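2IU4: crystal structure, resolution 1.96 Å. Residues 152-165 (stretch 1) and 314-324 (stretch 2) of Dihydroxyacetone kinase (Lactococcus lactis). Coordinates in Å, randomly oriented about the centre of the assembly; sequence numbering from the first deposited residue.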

ATOM      1  N   ILE B 152     -15.372   0.671   1.645  1.00 28.20           N
ATOM      2  CA  ILE B 152     -14.561  -0.441   2.127  1.00 27.85           C
ATOM      3  C   ILE B 152     -14.913  -0.838   3.554  1.00 29.34           C
ATOM      4  O   ILE B 152     -14.610  -1.954   3.979  1.00 28.92           O
ATOM      5  CB  ILE B 152     -13.042  -0.184   2.019  1.00 28.53           C
ATOM      6  CG1 ILE B 152     -12.557   0.786   3.094  1.00 30.83           C
ATOM      7  CG2 ILE B 152     -12.715   0.415   0.649  1.00 28.13           C
ATOM      8  CD1 ILE B 152     -11.019   0.894   3.148  1.00 32.27           C
ATOM      9  N   LEU B 153     -15.549   0.066   4.297  1.00 27.50           N
ATOM     10  CA  LEU B 153     -16.048  -0.312   5.629  1.00 28.33           C
ATOM     11  C   LEU B 153     -17.126  -1.372   5.538  1.00 27.30           C
ATOM     12  O   LEU B 153     -17.235  -2.226   6.415  1.00 27.64           O
ATOM     13  CB  LEU B 153     -16.585   0.892   6.408  1.00 27.38           C
ATOM     14  CG  LEU B 153     -15.513   1.904   6.788  1.00 30.40           C
ATOM     15  CD1 LEU B 153     -16.157   3.114   7.442  1.00 27.94           C
ATOM     16  CD2 LEU B 153     -14.507   1.263   7.759  1.00 28.44           C
ATOM     17  N   LEU B 154     -17.911  -1.318   4.468  1.00 28.07           N
ATOM     18  CA  LEU B 154     -18.904  -2.346   4.233  1.00 27.95           C
ATOM     19  C   LEU B 154     -18.207  -3.663   3.928  1.00 26.89           C
ATOM     20  O   LEU B 154     -18.598  -4.690   4.450  1.00 27.66           O
ATOM     21  CB  LEU B 154     -19.852  -1.939   3.113  1.00 27.41           C
ATOM     22  CG  LEU B 154     -20.796  -0.762   3.401  1.00 29.73           C
ATOM     23  CD1 LEU B 154     -21.280  -0.227   2.047  1.00 28.60           C
ATOM     24  CD2 LEU B 154     -21.974  -1.169   4.270  1.00 27.09           C
ATOM     25  N   HIS B 155     -17.173  -3.640   3.092  1.00 27.88           N
ATOM     26  CA  HIS B 155     -16.496  -4.896   2.752  1.00 27.92           C
ATOM     27  C   HIS B 155     -16.008  -5.507   4.053  1.00 28.60           C
ATOM     28  O   HIS B 155     -16.097  -6.705   4.232  1.00 27.05           O
ATOM     29  CB  HIS B 155     -15.288  -4.641   1.872  1.00 29.31           C
ATOM     30  CG  HIS B 155     -15.644  -4.098   0.527  1.00 28.09           C
ATOM     31  ND1 HIS B 155     -14.718  -3.558  -0.337  1.00 32.98           N
ATOM     32  CD2 HIS B 155     -16.838  -4.002  -0.094  1.00 27.20           C
ATOM     33  CE1 HIS B 155     -15.326  -3.164  -1.444  1.00 27.37           C
ATOM     34  NE2 HIS B 155     -16.615  -3.422  -1.318  1.00 32.54           N
ATOM     35  N   LYS B 156     -15.455  -4.686   4.947  1.00 27.37           N
ATOM     36  CA  LYS B 156     -14.718  -5.265   6.066  1.00 26.45           C
ATOM     37  C   LYS B 156     -15.725  -5.739   7.109  1.00 27.39           C
ATOM     38  O   LYS B 156     -15.601  -6.837   7.664  1.00 27.35           O
ATOM     39  CB  LYS B 156     -13.792  -4.239   6.716  1.00 27.62           C
ATOM     40  CG  LYS B 156     -12.931  -4.842   7.853  1.00 26.71           C
ATOM     41  CD  LYS B 156     -11.746  -5.639   7.321  1.00 27.87           C
ATOM     42  CE  LYS B 156     -10.949  -6.313   8.477  1.00 27.84           C
ATOM     43  NZ  LYS B 156     -11.712  -7.370   9.209  1.00 28.58           N
ATOM     44  N   ILE B 157     -16.718  -4.909   7.389  1.00 25.39           N
ATOM     45  CA  ILE B 157     -17.635  -5.255   8.479  1.00 25.70           C
ATOM     46  C   ILE B 157     -18.604  -6.371   8.067  1.00 26.27           C
ATOM     47  O   ILE B 157     -18.836  -7.309   8.836  1.00 25.67           O
ATOM     48  CB  ILE B 157     -18.350  -4.004   9.024  1.00 25.98           C
ATOM     49  CG1 ILE B 157     -17.331  -3.191   9.843  1.00 25.60           C
ATOM     50  CG2 ILE B 157     -19.569  -4.404   9.899  1.00 24.65           C
ATOM     51  CD1 ILE B 157     -17.730  -1.746  10.097  1.00 26.13           C
ATOM     52  N   LEU B 158     -19.163  -6.280   6.860  1.00 25.25           N
ATOM     53  CA  LEU B 158     -20.102  -7.312   6.399  1.00 25.77           C
ATOM     54  C   LEU B 158     -19.352  -8.632   6.166  1.00 25.66           C
ATOM     55  O   LEU B 158     -19.869  -9.724   6.446  1.00 26.80           O
ATOM     56  CB  LEU B 158     -20.777  -6.874   5.096  1.00 25.97           C
ATOM     57  CG  LEU B 158     -21.561  -5.565   5.221  1.00 26.85           C
ATOM     58  CD1 LEU B 158     -22.327  -5.330   3.933  1.00 29.35           C
ATOM     59  CD2 LEU B 158     -22.570  -5.687   6.370  1.00 29.42           C
ATOM     60  N   GLY B 159     -18.131  -8.511   5.648  1.00 25.89           N
ATOM     61  CA  GLY B 159     -17.281  -9.664   5.375  1.00 26.82           C
ATOM     62  C   GLY B 159     -16.983 -10.398   6.669  1.00 25.48           C
ATOM     63  O   GLY B 159     -17.016 -11.626   6.708  1.00 26.17           O
ATOM     64  N   ALA B 160     -16.704  -9.647   7.725  1.00 24.82           N
ATOM     65  CA  ALA B 160     -16.370 -10.262   9.023  1.00 25.83           C
ATOM     66  C   ALA B 160     -17.600 -10.922   9.632  1.00 26.15           C
ATOM     67  O   ALA B 160     -17.573 -12.067  10.126  1.00 25.94           O
ATOM     68  CB  ALA B 160     -15.818  -9.199   9.982  1.00 25.85           C
ATOM     69  N   PHE B 161     -18.698 -10.183   9.593  1.00 24.99           N
ATOM     70  CA  PHE B 161     -19.970 -10.701  10.099  1.00 26.35           C
ATOM     71  C   PHE B 161     -20.400 -11.964   9.351  1.00 25.21           C
ATOM     72  O   PHE B 161     -20.886 -12.928   9.949  1.00 25.56           O
ATOM     73  CB  PHE B 161     -21.057  -9.621   9.989  1.00 24.67           C
ATOM     74  CG  PHE B 161     -22.395 -10.055  10.517  1.00 26.78           C
ATOM     75  CD1 PHE B 161     -22.592 -10.246  11.873  1.00 27.66           C
ATOM     76  CD2 PHE B 161     -23.457 -10.266   9.659  1.00 27.40           C
ATOM     77  CE1 PHE B 161     -23.832 -10.645  12.363  1.00 31.82           C
ATOM     78  CE2 PHE B 161     -24.685 -10.665  10.138  1.00 26.76           C
ATOM     79  CZ  PHE B 161     -24.876 -10.857  11.497  1.00 29.01           C
ATOM     80  N   ALA B 162     -20.228 -11.957   8.039  1.00 24.75           N
ATOM     81  CA  ALA B 162     -20.565 -13.133   7.231  1.00 25.54           C
ATOM     82  C   ALA B 162     -19.649 -14.303   7.609  1.00 26.18           C
ATOM     83  O   ALA B 162     -20.093 -15.443   7.749  1.00 25.58           O
ATOM     84  CB  ALA B 162     -20.465 -12.809   5.727  1.00 23.67           C
ATOM     85  N   LYS B 163     -18.369 -14.010   7.792  1.00 28.09           N
ATOM     86  CA  LYS B 163     -17.368 -15.034   8.111  1.00 28.37           C
ATOM     87  C   LYS B 163     -17.709 -15.707   9.435  1.00 29.12           C
ATOM     88  O   LYS B 163     -17.511 -16.917   9.607  1.00 27.10           O
ATOM     89  CB  LYS B 163     -15.987 -14.393   8.218  1.00 30.01           C
ATOM     90  CG  LYS B 163     -14.849 -15.375   8.374  1.00 31.88           C
ATOM     91  CD  LYS B 163     -14.684 -16.241   7.125  1.00 35.62           C
ATOM     92  CE  LYS B 163     -13.507 -17.193   7.322  1.00 39.62           C
ATOM     93  NZ  LYS B 163     -13.677 -18.506   6.624  1.00 43.23           N
ATOM     94  N   GLU B 164     -18.224 -14.916  10.364  1.00 28.77           N
ATOM     95  CA  GLU B 164     -18.614 -15.421  11.674  1.00 31.23           C
ATOM     96  C   GLU B 164     -19.957 -16.133  11.698  1.00 29.85           C
ATOM     97  O   GLU B 164     -20.383 -16.619  12.748  1.00 29.40           O
ATOM     98  CB  GLU B 164     -18.595 -14.297  12.723  1.00 31.59           C
ATOM     99  CG  GLU B 164     -17.179 -13.838  13.050  1.00 35.86           C
ATOM    100  CD  GLU B 164     -17.116 -12.691  14.052  1.00 38.25           C
ATOM    101  OE1 GLU B 164     -16.063 -12.016  14.087  1.00 42.07           O
ATOM    102  OE2 GLU B 164     -18.097 -12.460  14.798  1.00 42.55           O
ATOM    103  N   GLY B 165     -20.632 -16.206  10.555  1.00 29.14           N
ATOM    104  CA  GLY B 165     -21.820 -17.059  10.498  1.00 28.07           C
ATOM    105  C   GLY B 165     -23.119 -16.334  10.192  1.00 27.57           C
ATOM    106  O   GLY B 165     -24.183 -16.949  10.214  1.00 26.90           O
ATOM    107  N   LYS B 314     -19.490  -3.849  18.689  1.00 30.00           N
ATOM    108  CA  LYS B 314     -19.076  -5.032  17.936  1.00 31.45           C
ATOM    109  C   LYS B 314     -18.378  -4.654  16.641  1.00 29.84           C
ATOM    110  O   LYS B 314     -17.567  -5.422  16.120  1.00 32.00           O
ATOM    111  CB  LYS B 314     -20.270  -5.932  17.603  1.00 30.50           C
ATOM    112  CG  LYS B 314     -20.933  -6.591  18.800  1.00 34.30           C
ATOM    113  CD  LYS B 314     -21.984  -7.602  18.330  1.00 36.36           C
ATOM    114  CE  LYS B 314     -22.555  -8.424  19.487  1.00 42.19           C
ATOM    115  NZ  LYS B 314     -22.582  -9.882  19.126  1.00 42.62           N
ATOM    116  N   TRP B 315     -18.695  -3.483  16.096  1.00 28.98           N
ATOM    117  CA  TRP B 315     -18.114  -3.098  14.822  1.00 28.25           C
ATOM    118  C   TRP B 315     -16.603  -3.011  14.892  1.00 29.72           C
ATOM    119  O   TRP B 315     -15.936  -3.297  13.895  1.00 30.22           O
ATOM    120  CB  TRP B 315     -18.679  -1.786  14.293  1.00 27.54           C
ATOM    121  CG  TRP B 315     -20.120  -1.871  13.900  1.00 27.76           C
ATOM    122  CD1 TRP B 315     -20.930  -2.968  13.967  1.00 26.65           C
ATOM    123  CD2 TRP B 315     -20.918  -0.811  13.372  1.00 30.10           C
ATOM    124  NE1 TRP B 315     -22.196  -2.647  13.522  1.00 28.38           N
ATOM    125  CE2 TRP B 315     -22.211  -1.330  13.146  1.00 28.51           C
ATOM    126  CE3 TRP B 315     -20.663   0.532  13.063  1.00 28.96           C
ATOM    127  CZ2 TRP B 315     -23.249  -0.552  12.638  1.00 27.53           C
ATOM    128  CZ3 TRP B 315     -21.696   1.303  12.568  1.00 28.47           C
ATOM    129  CH2 TRP B 315     -22.971   0.759  12.357  1.00 26.67           C
ATOM    130  N   LEU B 316     -16.072  -2.623  16.053  1.00 28.02           N
ATOM    131  CA  LEU B 316     -14.623  -2.575  16.221  1.00 28.86           C
ATOM    132  C   LEU B 316     -14.050  -3.978  16.156  1.00 30.17           C
ATOM    133  O   LEU B 316     -12.965  -4.173  15.604  1.00 30.00           O
ATOM    134  CB  LEU B 316     -14.222  -1.931  17.544  1.00 29.51           C
ATOM    135  CG  LEU B 316     -14.571  -0.443  17.644  1.00 28.78           C
ATOM    136  CD1 LEU B 316     -14.199   0.114  19.029  1.00 30.97           C
ATOM    137  CD2 LEU B 316     -13.931   0.363  16.506  1.00 30.54           C
ATOM    138  N   ASP B 317     -14.781  -4.942  16.713  1.00 28.89           N
ATOM    139  CA  ASP B 317     -14.362  -6.336  16.622  1.00 30.31           C
ATOM    140  C   ASP B 317     -14.315  -6.738  15.151  1.00 29.39           C
ATOM    141  O   ASP B 317     -13.321  -7.297  14.697  1.00 28.61           O
ATOM    142  CB  ASP B 317     -15.307  -7.252  17.399  1.00 31.84           C
ATOM    143  CG  ASP B 317     -15.186  -7.075  18.900  1.00 34.89           C
ATOM    144  OD1 ASP B 317     -14.075  -6.755  19.382  1.00 36.80           O
ATOM    145  OD2 ASP B 317     -16.203  -7.266  19.606  1.00 38.75           O
ATOM    146  N   TYR B 318     -15.369  -6.434  14.399  1.00 29.73           N
ATOM    147  CA  TYR B 318     -15.398  -6.758  12.973  1.00 29.32           C
ATOM    148  C   TYR B 318     -14.263  -6.088  12.214  1.00 29.89           C
ATOM    149  O   TYR B 318     -13.684  -6.690  11.308  1.00 30.51           O
ATOM    150  CB  TYR B 318     -16.743  -6.403  12.331  1.00 29.64           C
ATOM    151  CG  TYR B 318     -17.936  -7.092  12.949  1.00 29.88           C
ATOM    152  CD1 TYR B 318     -19.154  -6.435  13.065  1.00 31.50           C
ATOM    153  CD2 TYR B 318     -17.847  -8.399  13.416  1.00 30.92           C
ATOM    154  CE1 TYR B 318     -20.248  -7.053  13.634  1.00 29.83           C
ATOM    155  CE2 TYR B 318     -18.938  -9.029  13.982  1.00 32.79           C
ATOM    156  CZ  TYR B 318     -20.135  -8.349  14.091  1.00 31.57           C
ATOM    157  OH  TYR B 318     -21.229  -8.964  14.654  1.00 31.11           O
ATOM    158  N   LEU B 319     -13.949  -4.841  12.559  1.00 29.98           N
ATOM    159  CA  LEU B 319     -12.894  -4.130  11.840  1.00 29.56           C
ATOM    160  C   LEU B 319     -11.530  -4.766  12.101  1.00 29.99           C
ATOM    161  O   LEU B 319     -10.613  -4.657  11.282  1.00 28.96           O
ATOM    162  CB  LEU B 319     -12.832  -2.664  12.257  1.00 31.25           C
ATOM    163  CG  LEU B 319     -13.985  -1.844  11.690  1.00 31.08           C
ATOM    164  CD1 LEU B 319     -14.015  -0.502  12.388  1.00 31.07           C
ATOM    165  CD2 LEU B 319     -13.809  -1.708  10.192  1.00 29.68           C
ATOM    166  N   ASN B 320     -11.411  -5.415  13.245  1.00 29.98           N
ATOM    167  CA  ASN B 320     -10.111  -5.866  13.719  1.00 32.71           C
ATOM    168  C   ASN B 320      -9.877  -7.332  13.428  1.00 33.32           C
ATOM    169  O   ASN B 320      -8.793  -7.842  13.680  1.00 34.56           O
ATOM    170  CB  ASN B 320      -9.968  -5.634  15.220  1.00 32.56           C
ATOM    171  CG  ASN B 320      -9.576  -4.209  15.549  1.00 35.77           C
ATOM    172  OD1 ASN B 320      -8.617  -3.663  15.000  1.00 38.61           O
ATOM    173  ND2 ASN B 320     -10.316  -3.597  16.457  1.00 41.18           N
ATOM    174  N   VAL B 321     -10.884  -8.026  12.915  1.00 33.42           N
ATOM    175  CA  VAL B 321     -10.659  -9.422  12.543  1.00 34.53           C
ATOM    176  C   VAL B 321      -9.724  -9.532  11.328  1.00 34.19           C
ATOM    177  O   VAL B 321      -9.810  -8.750  10.384  1.00 32.97           O
ATOM    178  CB  VAL B 321     -11.966 -10.183  12.280  1.00 34.88           C
ATOM    179  CG1 VAL B 321     -12.877 -10.149  13.487  1.00 36.40           C
ATOM    180  CG2 VAL B 321     -12.665  -9.644  11.071  1.00 37.25           C
ATOM    181  N   PRO B 322      -8.808 -10.510  11.356  1.00 34.72           N
ATOM    182  CA  PRO B 322      -7.838 -10.690  10.284  1.00 33.76           C
ATOM    183  C   PRO B 322      -8.513 -11.207   9.021  1.00 33.34           C
ATOM    184  O   PRO B 322      -9.456 -11.976   9.101  1.00 32.63           O
ATOM    185  CB  PRO B 322      -6.900 -11.774  10.831  1.00 35.48           C
ATOM    186  CG  PRO B 322      -7.204 -11.872  12.291  1.00 36.21           C
ATOM    187  CD  PRO B 322      -8.642 -11.505  12.427  1.00 34.82           C
ATOM    188  N   THR B 323      -8.025 -10.782   7.864  1.00 31.70           N
ATOM    189  CA  THR B 323      -8.598 -11.230   6.615  1.00 30.76           C
ATOM    190  C   THR B 323      -7.460 -11.697   5.724  1.00 31.02           C
ATOM    191  O   THR B 323      -6.280 -11.503   6.045  1.00 31.86           O
ATOM    192  CB  THR B 323      -9.370 -10.112   5.876  1.00 31.28           C
ATOM    193  OG1 THR B 323      -8.440  -9.288   5.160  1.00 32.80           O
ATOM    194  CG2 THR B 323     -10.196  -9.264   6.823  1.00 31.02           C
ATOM    195  N   GLY B 324      -7.819 -12.306   4.602  1.00 29.74           N
ATOM    196  CA  GLY B 324      -6.825 -12.701   3.622  1.00 29.97           C
ATOM    197  C   GLY B 324      -6.671 -11.710   2.489  1.00 28.25           C
ATOM    198  O   GLY B 324      -6.035 -12.019   1.491  1.00 30.64           O
TER

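Helices that cross nearly at right angles touch over a short length, so the fit depends on which residues stand at the crossing, and these two stretches of dihydroxyacetone kinase illustrate the principle well. The helix of residues 152-163 meets that of 314-320 at 94°, with axes only 8.2 Å apart at closest approach; the CA atoms of Ile157 and Tyr318 lie 5.2 Å from each other.

Such closeness is helped by a small residue. Ala160 points its CB toward the partner, where it lies 3.8 Å from Tyr318 CB and 3.4 Å from Val321 CG2, a methyl-sized bump set between two larger neighbours. Tyr318, the residue most covered in the contact, is the main projection of the second helix. Its side chain slants across the first: Ile157 CG2 comes within 3.8 Å of Tyr318 CD1, Phe161 CB sits over one face of the ring, and Glu164 OE2 approaches the ring edge, 3.6 Å from Tyr318 CE2. The Phe161 ring turns its own edge toward the tyrosine face in an offset edge-to-face pair, planes at 70°.

On the other side of the crossing, Leu319 starts with its CB directed away, yet its branched end returns to the interface. Leu319 CD2 fills the space between Leu153 CD2, at 3.9 Å, and Ile157 CG1, at 3.8 Å.

Lys156 supplies the polar clasp. Its long chain passes Leu319, with CG 4.0 Å from Leu319 CD2, and carries the amine to the end of the second helix. There Lys156 NZ donates hydrogen bonds to Tyr318 O (3.0 Å) and Val321 O (2.6 Å). A lysine suits this buried place because its aliphatic portion packs against apolar groups while its charged tip meets backbone carbonyls. Together the stretches bury 582 Å².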